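Local coordinates for Ycf54-like protein (Synechocystis sp. PCC 6803, PDB 5M2P), which is a component of the Mg-protoporphyrin IX monomethylester cyclase system and is required for protochlorophyllide formation on the way to chlorophyll, at residues Ala5-Leu11 / Leu90-Ala96; Glu20-Val26 / Trp81-Leu86; Asp42-Gln48 / Asn68-Thr74. All blocks are in the same frame, centred on the assembly; numbering follows the deposited sequence. Where two conformers were deposited one is given.

Contact 1 of 3, residues Ala5-Leu11 / Leu90-Ala96; sequences ATYYYAL and LTGEFEA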
loop_
_atom_site.group_PDB
_atom_site.type_symbol
_atom_site.label_atom_id
_atom_site.label_comp_id
_atom_site.label_asym_id
_atom_site.label_seq_id
_atom_site.Cartn_x
_atom_site.Cartn_y
_atom_site.Cartn_z
ATOM N N ALA A 5 4.145 13.464 -5.626
ATOM C CA ALA A 5 2.869 12.844 -5.966
ATOM C C ALA A 5 2.121 12.464 -4.687
ATOM O O ALA A 5 2.722 12.307 -3.615
ATOM C CB ALA A 5 3.134 11.599 -6.792
ATOM N N THR A 6 0.811 12.302 -4.799
ATOM C CA THR A 6 -0.033 11.750 -3.738
ATOM C C THR A 6 -0.089 10.244 -3.890
ATOM O O THR A 6 -0.465 9.698 -4.933
ATOM C CB THR A 6 -1.478 12.300 -3.730
ATOM O OG1 THR A 6 -1.451 13.731 -3.682
ATOM C CG2 THR A 6 -2.252 11.823 -2.535
ATOM N N TYR A 7 0.271 9.580 -2.797
ATOM C CA TYR A 7 0.169 8.147 -2.667
ATOM C C TYR A 7 -0.955 7.786 -1.731
ATOM O O TYR A 7 -1.149 8.420 -0.686
ATOM C CB TYR A 7 1.478 7.544 -2.116
ATOM C CG TYR A 7 2.624 7.714 -3.082
ATOM C CD1 TYR A 7 3.305 8.924 -3.204
ATOM C CD2 TYR A 7 3.007 6.673 -3.915
ATOM C CE1 TYR A 7 4.310 9.091 -4.148
ATOM C CE2 TYR A 7 4.014 6.834 -4.853
ATOM C CZ TYR A 7 4.656 8.049 -4.964
ATOM O OH TYR A 7 5.659 8.205 -5.905
ATOM N N TYR A 8 -1.714 6.755 -2.103
ATOM C CA TYR A 8 -2.816 6.256 -1.318
ATOM C C TYR A 8 -2.419 4.877 -0.835
ATOM O O TYR A 8 -1.751 4.147 -1.567
ATOM C CB TYR A 8 -4.099 6.178 -2.189
ATOM C CG TYR A 8 -4.424 7.487 -2.814
ATOM C CD1 TYR A 8 -5.121 8.452 -2.110
ATOM C CD2 TYR A 8 -3.976 7.801 -4.082
ATOM C CE1 TYR A 8 -5.360 9.693 -2.662
ATOM C CE2 TYR A 8 -4.204 9.041 -4.647
ATOM C CZ TYR A 8 -4.886 9.994 -3.928
ATOM O OH TYR A 8 -5.125 11.236 -4.472
ATOM N N TYR A 9 -2.852 4.497 0.367
ATOM C CA TYR A 9 -2.471 3.213 0.911
ATOM C C TYR A 9 -3.623 2.524 1.611
ATOM O O TYR A 9 -4.529 3.164 2.159
ATOM C CB TYR A 9 -1.256 3.312 1.868
ATOM C CG TYR A 9 -1.547 4.005 3.177
ATOM C CD1 TYR A 9 -2.114 3.310 4.246
ATOM C CD2 TYR A 9 -1.343 5.373 3.336
ATOM C CE1 TYR A 9 -2.440 3.950 5.422
ATOM C CE2 TYR A 9 -1.635 6.022 4.529
ATOM C CZ TYR A 9 -2.204 5.308 5.570
ATOM O OH TYR A 9 -2.542 5.950 6.730
ATOM N N ALA A 10 -3.496 1.199 1.615
ATOM C CA ALA A 10 -4.284 0.308 2.459
ATOM C C ALA A 10 -3.276 -0.542 3.243
ATOM O O ALA A 10 -2.499 -1.262 2.639
ATOM C CB ALA A 10 -5.191 -0.575 1.600
ATOM N N LEU A 11 -3.307 -0.432 4.564
ATOM C CA LEU A 11 -2.375 -1.127 5.444
ATOM C C LEU A 11 -3.067 -2.287 6.130
ATOM O O LEU A 11 -4.122 -2.113 6.717
ATOM C CB LEU A 11 -1.880 -0.150 6.493
ATOM C CG LEU A 11 -0.770 -0.683 7.396
ATOM C CD1 LEU A 11 0.559 -0.671 6.691
ATOM C CD2 LEU A 11 -0.687 0.178 8.630
ATOM N N LEU A 90 -6.424 -0.371 7.198
ATOM C CA LEU A 90 -6.382 1.058 7.526
ATOM C C LEU A 90 -5.992 1.794 6.259
ATOM O O LEU A 90 -5.080 1.364 5.560
ATOM C CB LEU A 90 -5.334 1.323 8.607
ATOM C CG LEU A 90 -5.701 0.726 9.956
ATOM C CD1 LEU A 90 -4.451 0.598 10.824
ATOM C CD2 LEU A 90 -6.782 1.554 10.630
ATOM N N THR A 91 -6.669 2.874 5.912
ATOM C CA THR A 91 -6.365 3.571 4.662
ATOM C C THR A 91 -5.985 5.014 4.928
ATOM O O THR A 91 -6.290 5.586 5.977
ATOM C CB THR A 91 -7.539 3.545 3.696
ATOM O OG1 THR A 91 -8.652 4.209 4.286
ATOM C CG2 THR A 91 -7.918 2.111 3.346
ATOM N N GLY A 92 -5.310 5.595 3.955
ATOM C CA GLY A 92 -4.912 6.991 4.047
ATOM C C GLY A 92 -4.133 7.406 2.832
ATOM O O GLY A 92 -4.126 6.709 1.818
ATOM N N GLU A 93 -3.482 8.551 2.939
ATOM C CA GLU A 93 -2.725 9.107 1.825
ATOM C C GLU A 93 -1.598 9.962 2.366
ATOM O O GLU A 93 -1.630 10.398 3.510
ATOM C CB GLU A 93 -3.607 9.955 0.902
ATOM C CG GLU A 93 -4.085 11.243 1.509
ATOM C CD GLU A 93 -5.085 11.957 0.626
ATOM O OE1 GLU A 93 -4.761 13.076 0.167
ATOM O OE2 GLU A 93 -6.173 11.397 0.386
ATOM N N PHE A 94 -0.627 10.210 1.505
ATOM C CA PHE A 94 0.511 11.056 1.849
ATOM C C PHE A 94 1.165 11.550 0.574
ATOM O O PHE A 94 1.028 10.954 -0.482
ATOM C CB PHE A 94 1.537 10.313 2.720
ATOM C CG PHE A 94 2.088 9.066 2.106
ATOM C CD1 PHE A 94 3.148 9.115 1.230
ATOM C CD2 PHE A 94 1.566 7.827 2.419
ATOM C CE1 PHE A 94 3.682 7.961 0.675
ATOM C CE2 PHE A 94 2.093 6.662 1.877
ATOM C CZ PHE A 94 3.133 6.705 0.996
ATOM N N GLU A 95 1.880 12.663 0.660
ATOM C CA GLU A 95 2.656 13.177 -0.443
ATOM C C GLU A 95 4.117 12.701 -0.301
ATOM O O GLU A 95 4.681 12.638 0.808
ATOM C CB GLU A 95 2.613 14.709 -0.469
ATOM C CG GLU A 95 1.223 15.304 -0.366
ATOM C CD GLU A 95 0.408 15.090 -1.602
ATOM O OE1 GLU A 95 0.900 15.463 -2.695
ATOM O OE2 GLU A 95 -0.734 14.573 -1.474
ATOM N N ALA A 96 4.763 12.412 -1.423
ATOM C CA ALA A 96 6.170 11.999 -1.415
ATOM C C ALA A 96 6.771 12.246 -2.781
ATOM O O ALA A 96 6.034 12.292 -3.772
ATOM C CB ALA A 96 6.302 10.535 -1.058
HETATM O O HOH W 1 6.920 10.473 -6.064
HETATM O O HOH W 2 -4.527 4.781 8.096
#
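Y9, Y7 and L90 bury the largest areas where strand 5-11 pairs with strand 90-96, an antiparallel edge pairing of the four-stranded Ycf54 sheet. The ring of Y9 (chi1 p) folds across the neighbouring strand and lies over G92, whose CA sits 3.8 Å from the ring centroid in a CH-pi contact. A CB on G92 would clash with Y9 OH, so the close fit depends on the missing side chain. Water 2 links Y9 OH (2.7 Å) to T91 O (2.9 Å). Next along the same face, Y7 CB rests over the F94 ring, 3.9 Å from its centroid; the two rings are nearly parallel but slid apart. Y7 OH reaches A96 O through water 1. L90 closes the far end, bonded through its backbone to L11; L90 O lies 3.7 Å from Y9 CE1 and the L90 side chain touches K63, while F51 packs against the rings of both Y9 and F94. Four reciprocal pairs of backbone hydrogen bonds run from A5-A96 to L11-L90, with L11 N to L90 O shortest at 2.7 Å. On the other face, T6 OG1 donates a very short 2.5 Å bond to E95 OE2. Aromatic packing toward F51 and A60 thus marks one face; the other is polar at T6, E93 and E95, while its Y8 and A10 meet helix 76-86.

Contact 2 of 3, residues Glu20-Val26 / Trp81-Leu86; sequences EEPFEEV and WVKLRL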
loop_
_atom_site.group_PDB
_atom_site.type_symbol
_atom_site.label_atom_id
_atom_site.label_comp_id
_atom_site.label_asym_id
_atom_site.label_seq_id
_atom_site.Cartn_x
_atom_site.Cartn_y
_atom_site.Cartn_z
ATOM N N GLU A 20 -5.517 -13.895 2.319
ATOM C CA GLU A 20 -6.203 -13.280 1.184
ATOM C C GLU A 20 -5.501 -13.637 -0.137
ATOM O O GLU A 20 -5.162 -12.773 -0.938
ATOM C CB GLU A 20 -6.300 -11.776 1.406
ATOM C CG GLU A 20 -7.102 -11.378 2.647
ATOM C CD GLU A 20 -8.602 -11.480 2.461
ATOM O OE1 GLU A 20 -9.064 -11.473 1.304
ATOM O OE2 GLU A 20 -9.323 -11.552 3.485
ATOM N N GLU A 21 -5.273 -14.926 -0.365
ATOM C CA GLU A 21 -4.597 -15.352 -1.588
ATOM C C GLU A 21 -5.299 -14.986 -2.883
ATOM O O GLU A 21 -4.627 -14.536 -3.809
ATOM C CB GLU A 21 -4.280 -16.838 -1.559
ATOM C CG GLU A 21 -2.896 -17.150 -1.003
ATOM C CD GLU A 21 -1.785 -16.394 -1.729
ATOM O OE1 GLU A 21 -1.713 -16.487 -2.973
ATOM O OE2 GLU A 21 -0.987 -15.700 -1.063
ATOM N N PRO A 22 -6.635 -15.127 -2.969
ATOM C CA PRO A 22 -7.294 -14.681 -4.201
ATOM C C PRO A 22 -6.976 -13.204 -4.485
ATOM O O PRO A 22 -6.746 -12.837 -5.630
ATOM C CB PRO A 22 -8.793 -14.918 -3.906
ATOM C CG PRO A 22 -8.782 -16.074 -2.974
ATOM C CD PRO A 22 -7.567 -15.866 -2.099
ATOM N N PHE A 23 -6.929 -12.376 -3.444
ATOM C CA PHE A 23 -6.565 -10.970 -3.612
ATOM C C PHE A 23 -5.148 -10.822 -4.184
ATOM O O PHE A 23 -4.895 -10.020 -5.099
ATOM C CB PHE A 23 -6.698 -10.194 -2.288
ATOM C CG PHE A 23 -6.159 -8.785 -2.360
ATOM C CD1 PHE A 23 -6.914 -7.786 -2.915
ATOM C CD2 PHE A 23 -4.904 -8.480 -1.909
ATOM C CE1 PHE A 23 -6.424 -6.514 -3.014
ATOM C CE2 PHE A 23 -4.407 -7.199 -2.007
ATOM C CZ PHE A 23 -5.163 -6.214 -2.561
ATOM N N GLU A 24 -4.214 -11.549 -3.609
ATOM C CA GLU A 24 -2.861 -11.488 -4.105
ATOM C C GLU A 24 -2.796 -11.947 -5.553
ATOM O O GLU A 24 -2.016 -11.405 -6.331
ATOM C CB GLU A 24 -1.939 -12.315 -3.229
ATOM C CG GLU A 24 -1.664 -11.704 -1.870
ATOM C CD GLU A 24 -0.934 -10.373 -1.983
ATOM O OE1 GLU A 24 -0.158 -10.170 -2.942
ATOM O OE2 GLU A 24 -1.137 -9.511 -1.128
ATOM N N GLU A 25 -3.613 -12.925 -5.941
ATOM C CA GLU A 25 -3.668 -13.341 -7.342
ATOM C C GLU A 25 -4.197 -12.231 -8.245
ATOM O O GLU A 25 -3.723 -12.059 -9.362
ATOM C CB GLU A 25 -4.516 -14.627 -7.522
ATOM C CG GLU A 25 -4.656 -15.110 -8.965
ATOM C CD GLU A 25 -3.317 -15.386 -9.622
ATOM O OE1 GLU A 25 -2.423 -15.951 -8.952
ATOM O OE2 GLU A 25 -3.156 -15.031 -10.808
ATOM N N VAL A 26 -5.167 -11.459 -7.767
ATOM C CA VAL A 26 -5.662 -10.322 -8.521
ATOM C C VAL A 26 -4.538 -9.326 -8.762
ATOM O O VAL A 26 -4.401 -8.813 -9.870
ATOM C CB VAL A 26 -6.859 -9.613 -7.837
ATOM C CG1 VAL A 26 -7.233 -8.339 -8.565
ATOM C CG2 VAL A 26 -8.058 -10.552 -7.782
ATOM N N TRP A 81 -10.987 0.407 -4.263
ATOM C CA TRP A 81 -11.318 -0.997 -4.537
ATOM C C TRP A 81 -10.661 -1.918 -3.521
ATOM O O TRP A 81 -11.291 -2.810 -2.999
ATOM C CB TRP A 81 -10.928 -1.417 -5.958
ATOM C CG TRP A 81 -11.006 -2.912 -6.182
ATOM C CD1 TRP A 81 -12.122 -3.640 -6.416
ATOM C CD2 TRP A 81 -9.914 -3.848 -6.091
ATOM N NE1 TRP A 81 -11.804 -4.971 -6.484
ATOM C CE2 TRP A 81 -10.454 -5.125 -6.287
ATOM C CE3 TRP A 81 -8.533 -3.720 -5.854
ATOM C CZ2 TRP A 81 -9.677 -6.269 -6.260
ATOM C CZ3 TRP A 81 -7.763 -4.849 -5.840
ATOM C CH2 TRP A 81 -8.330 -6.109 -6.048
ATOM N N VAL A 82 -9.390 -1.685 -3.235
ATOM C CA VAL A 82 -8.695 -2.551 -2.280
ATOM C C VAL A 82 -9.413 -2.532 -0.932
ATOM O O VAL A 82 -9.591 -3.582 -0.291
ATOM C CB VAL A 82 -7.213 -2.130 -2.094
ATOM C CG1 VAL A 82 -6.576 -2.868 -0.935
ATOM C CG2 VAL A 82 -6.396 -2.332 -3.365
ATOM N N LYS A 83 -9.823 -1.346 -0.481
ATOM C CA LYS A 83 -10.523 -1.266 0.799
ATOM C C LYS A 83 -11.834 -2.045 0.770
ATOM O O LYS A 83 -12.194 -2.716 1.717
ATOM C CB LYS A 83 -10.712 0.197 1.221
ATOM C CG LYS A 83 -11.718 0.427 2.344
ATOM C CD LYS A 83 -11.490 -0.228 3.701
ATOM C CE LYS A 83 -12.716 0.034 4.587
ATOM N NZ LYS A 83 -12.654 -0.603 5.939
ATOM N N LEU A 84 -12.604 -1.901 -0.305
ATOM C CA LEU A 84 -13.894 -2.577 -0.392
ATOM C C LEU A 84 -13.711 -4.082 -0.531
ATOM O O LEU A 84 -14.565 -4.847 -0.100
ATOM C CB LEU A 84 -14.664 -2.020 -1.579
ATOM C CG LEU A 84 -15.115 -0.583 -1.432
ATOM C CD1 LEU A 84 -15.621 -0.152 -2.785
ATOM C CD2 LEU A 84 -16.183 -0.404 -0.362
ATOM N N ARG A 85 -12.608 -4.506 -1.144
ATOM C CA ARG A 85 -12.332 -5.927 -1.368
ATOM C C ARG A 85 -11.831 -6.593 -0.092
ATOM O O ARG A 85 -12.244 -7.702 0.237
ATOM C CB ARG A 85 -11.324 -6.086 -2.513
ATOM C CG ARG A 85 -10.738 -7.470 -2.709
ATOM C CD ARG A 85 -11.610 -8.358 -3.573
ATOM N NE ARG A 85 -11.059 -9.701 -3.522
ATOM C CZ ARG A 85 -10.898 -10.489 -4.571
ATOM N NH1 ARG A 85 -11.217 -10.068 -5.778
ATOM N NH2 ARG A 85 -10.375 -11.688 -4.396
ATOM N N LEU A 86 -10.927 -5.922 0.622
ATOM C CA LEU A 86 -10.311 -6.499 1.828
ATOM C C LEU A 86 -11.007 -6.164 3.122
ATOM O O LEU A 86 -11.020 -7.003 4.050
ATOM C CB LEU A 86 -8.858 -6.066 1.963
ATOM C CG LEU A 86 -7.951 -6.588 0.873
ATOM C CD1 LEU A 86 -6.547 -6.075 1.113
ATOM C CD2 LEU A 86 -7.953 -8.108 0.806
#
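Two nearly antiparallel helices, 21-36 and 76-86, pack here as a helix pair in the alpha+beta fold of Ycf54, and a knob-into-hole contact from F23 lies at its heart. The short axes run at 156° and approach no closer than 11.6 Å, so large side chains must bridge the gap. E20 occupies the N-cap position of the first helix, and its O accepts the first helical hydrogen bond, from E24 N at 3.1 Å. The CA-CB bond of E20 points toward the second helix, and E20 OE1 lies 3.6 Å from L86 CD2, a van der Waals approach to an apolar group. P22, in the first turn, places its CB 3.6 Å from R85 NH2, at the edge of the guanidinium in the conformer given. F23 then inserts its ring among W81, V82, R85 and L86. L86 CD1 sits over one face, 4.0 Å from the ring centroid in a CH-pi contact, and F23 CZ meets V82 CG1 at 4.0 Å. The F23 ring and the six-membered ring of W81 are near parallel (22°) but slid apart, with centroids 5.6 Å distant, so they touch with hardly any overlap. L17 of helix 14-18 packs against both F23 and L86, tying that short helix into the same apolar cluster. V26, the last residue of the segment, points its CA-CB bond toward helix 76-86: its CG2 is 3.8 Å from R85 NH1 in that same conformer, and its CG1 meets W81 CH2 at 3.5 Å.

Contact 3 of 3, residues Asp42-Gln48 / Asn68-Thr74; sequences DFWQVIQ and NVAIVST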
loop_
_atom_site.group_PDB
_atom_site.type_symbol
_atom_site.label_atom_id
_atom_site.label_comp_id
_atom_site.label_asym_id
_atom_site.label_seq_id
_atom_site.Cartn_x
_atom_site.Cartn_y
_atom_site.Cartn_z
ATOM N N ASP A 42 1.748 1.371 -11.277
ATOM C CA ASP A 42 1.461 2.484 -10.359
ATOM C C ASP A 42 0.853 1.979 -9.057
ATOM O O ASP A 42 0.159 2.729 -8.361
ATOM C CB ASP A 42 0.559 3.522 -11.026
ATOM C CG ASP A 42 -0.822 2.987 -11.356
ATOM O OD1 ASP A 42 -1.067 1.773 -11.208
ATOM O OD2 ASP A 42 -1.670 3.822 -11.757
ATOM N N PHE A 43 1.128 0.725 -8.717
ATOM C CA PHE A 43 0.670 0.128 -7.471
ATOM C C PHE A 43 1.724 -0.873 -7.057
ATOM O O PHE A 43 2.358 -1.493 -7.907
ATOM C CB PHE A 43 -0.709 -0.561 -7.624
ATOM C CG PHE A 43 -0.696 -1.707 -8.591
ATOM C CD1 PHE A 43 -0.753 -1.493 -9.959
ATOM C CD2 PHE A 43 -0.554 -3.020 -8.140
ATOM C CE1 PHE A 43 -0.657 -2.555 -10.854
ATOM C CE2 PHE A 43 -0.481 -4.069 -9.030
ATOM C CZ PHE A 43 -0.546 -3.838 -10.394
ATOM N N TRP A 44 1.875 -1.037 -5.755
ATOM C CA TRP A 44 2.944 -1.809 -5.173
ATOM C C TRP A 44 2.491 -2.378 -3.836
ATOM O O TRP A 44 1.700 -1.777 -3.129
ATOM C CB TRP A 44 4.191 -0.945 -4.944
ATOM C CG TRP A 44 4.615 -0.105 -6.121
ATOM C CD1 TRP A 44 5.510 -0.443 -7.087
ATOM C CD2 TRP A 44 4.140 1.198 -6.450
ATOM N NE1 TRP A 44 5.609 0.564 -7.994
ATOM C CE2 TRP A 44 4.789 1.589 -7.625
ATOM C CE3 TRP A 44 3.222 2.080 -5.864
ATOM C CZ2 TRP A 44 4.553 2.824 -8.230
ATOM C CZ3 TRP A 44 2.991 3.300 -6.461
ATOM C CH2 TRP A 44 3.668 3.663 -7.622
ATOM N N GLN A 45 3.069 -3.512 -3.467
ATOM C CA GLN A 45 2.911 -4.058 -2.159
ATOM C C GLN A 45 4.227 -3.864 -1.428
ATOM O O GLN A 45 5.288 -4.269 -1.935
ATOM C CB GLN A 45 2.513 -5.531 -2.246
ATOM C CG GLN A 45 2.404 -6.197 -0.877
ATOM C CD GLN A 45 1.608 -7.505 -0.907
ATOM O OE1 GLN A 45 0.449 -7.523 -1.295
ATOM N NE2 GLN A 45 2.227 -8.585 -0.469
ATOM N N VAL A 46 4.165 -3.228 -0.265
ATOM C CA VAL A 46 5.353 -2.857 0.504
ATOM C C VAL A 46 5.253 -3.521 1.857
ATOM O O VAL A 46 4.345 -3.255 2.625
ATOM C CB VAL A 46 5.443 -1.316 0.689
ATOM C CG1 VAL A 46 6.704 -0.947 1.472
ATOM C CG2 VAL A 46 5.422 -0.599 -0.653
ATOM N N ILE A 47 6.217 -4.378 2.167
ATOM C CA ILE A 47 6.267 -5.053 3.447
ATOM C C ILE A 47 6.847 -4.084 4.484
ATOM O O ILE A 47 7.846 -3.396 4.226
ATOM C CB ILE A 47 7.138 -6.324 3.378
ATOM C CG1 ILE A 47 6.563 -7.319 2.368
ATOM C CG2 ILE A 47 7.232 -6.960 4.752
ATOM C CD1 ILE A 47 7.518 -8.430 1.975
ATOM N N GLN A 48 6.217 -4.002 5.645
ATOM C CA GLN A 48 6.671 -3.162 6.734
ATOM C C GLN A 48 7.069 -1.757 6.244
ATOM O O GLN A 48 8.220 -1.307 6.427
ATOM C CB GLN A 48 7.834 -3.820 7.487
ATOM C CG GLN A 48 7.872 -3.397 8.944
ATOM C CD GLN A 48 6.735 -3.954 9.799
ATOM O OE1 GLN A 48 6.041 -4.884 9.416
ATOM N NE2 GLN A 48 6.557 -3.371 10.962
ATOM N N ASN A 68 3.276 -5.477 9.511
ATOM C CA ASN A 68 2.319 -4.884 8.599
ATOM C C ASN A 68 2.825 -4.841 7.171
ATOM O O ASN A 68 3.998 -5.102 6.894
ATOM C CB ASN A 68 1.863 -3.527 9.120
ATOM C CG ASN A 68 3.002 -2.591 9.407
ATOM O OD1 ASN A 68 3.727 -2.180 8.516
ATOM N ND2 ASN A 68 3.113 -2.186 10.662
ATOM N N VAL A 69 1.908 -4.523 6.270
ATOM C CA VAL A 69 2.156 -4.584 4.844
ATOM C C VAL A 69 1.135 -3.662 4.189
ATOM O O VAL A 69 -0.034 -3.676 4.573
ATOM C CB VAL A 69 2.036 -6.011 4.277
ATOM C CG1 VAL A 69 0.795 -6.706 4.772
ATOM C CG2 VAL A 69 2.144 -6.051 2.752
ATOM N N ALA A 70 1.598 -2.818 3.270
ATOM C CA ALA A 70 0.704 -1.897 2.581
ATOM C C ALA A 70 0.559 -2.221 1.116
ATOM O O ALA A 70 1.520 -2.573 0.425
ATOM C CB ALA A 70 1.216 -0.460 2.726
ATOM N N ILE A 71 -0.643 -1.978 0.608
ATOM C CA ILE A 71 -0.857 -1.794 -0.812
ATOM C C ILE A 71 -0.870 -0.288 -1.046
ATOM O O ILE A 71 -1.624 0.444 -0.410
ATOM C CB ILE A 71 -2.170 -2.441 -1.302
ATOM C CG1 ILE A 71 -2.298 -3.891 -0.820
ATOM C CG2 ILE A 71 -2.250 -2.359 -2.813
ATOM C CD1 ILE A 71 -1.176 -4.793 -1.225
ATOM N N VAL A 72 0.017 0.163 -1.915
ATOM C CA VAL A 72 0.242 1.589 -2.185
ATOM C C VAL A 72 -0.030 1.826 -3.649
ATOM O O VAL A 72 0.370 1.042 -4.500
ATOM C CB VAL A 72 1.711 1.953 -1.870
ATOM C CG1 VAL A 72 1.998 3.425 -2.146
ATOM C CG2 VAL A 72 2.026 1.565 -0.442
ATOM N N SER A 73 -0.650 2.954 -3.967
ATOM C CA SER A 73 -0.825 3.311 -5.368
ATOM C C SER A 73 -0.981 4.798 -5.519
ATOM O O SER A 73 -1.489 5.469 -4.625
ATOM C CB SER A 73 -2.089 2.645 -5.927
ATOM O OG SER A 73 -2.259 2.858 -7.305
ATOM N N THR A 74 -0.581 5.328 -6.682
ATOM C CA THR A 74 -0.907 6.697 -7.058
ATOM C C THR A 74 -2.298 6.802 -7.692
ATOM O O THR A 74 -2.731 7.895 -7.995
ATOM C CB THR A 74 0.158 7.283 -7.981
ATOM O OG1 THR A 74 0.324 6.387 -9.085
ATOM C CG2 THR A 74 1.477 7.463 -7.223
HETATM O O HOH W 3 -1.517 6.507 -11.064
HETATM O O HOH W 4 -3.326 1.035 -9.806
#
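The carbonyl of D42 gathers two hydrogen bonds at one end of this antiparallel pairing: S73 OG donates to D42 O at 2.6 Å and T74 N at 3.2 Å. Water 3 joins D42 OD2 to T74 OG1, and water 4 joins OD1 to S73 OG by a long second leg; OD1 also bonds to Y34 OH, and S73 OG to N75 N. At the other end, Q48 N donates to N68 O (2.8 Å) and N68 N returns a bond to Q48 OE1 (2.8 Å), so a side-chain carbonyl takes over from the backbone where strand 43-47 has ended; N68 ND2 is held by P65 O. Between these ends, reciprocal backbone bonds join W44 with V72 and V46 with A70. Packing follows on both faces. V46 CG2 meets V72 CG2 at 4.0 Å, and W44 CE3 lies 4.1 Å from V72 CG1, next to Y7. On the opposite face Q45 CG rests 3.6 Å from V69 CG2, and F43 turns away to meet Y34 edge-to-face and R30 in a cation-pi contact; L27 packs on I71. Backbone hydrogen bonds thus run the length of the pairing, side chains supplement them at the ends, and largely apolar groups pack on the faces, one against helix 21-36; S107 and L108 bond to the outer strand's I47 and Q48.

How the contacts relate
Contacts 1 and 3 belong to one antiparallel sheet, ordered 43-47, 68-73, 5-13, 90-96, and their centres are about 9 Å apart. Strands 5-13 and 68-73 adjoin in its middle, so the Y8-S73 and A10-I71 backbone hydrogen bonds join the two pairings. Contact 2 packs helices 21-36 and 76-86, its centre about 17 Å from that of contact 1 and 13 Å from that of contact 3; V82 touches A10 and I71, and F23 touches I71. Along the chain the contacts are nested, 3 within 2 within 1. The first and last strands thus close a single compact domain, with this helix pair against one face of the sheet.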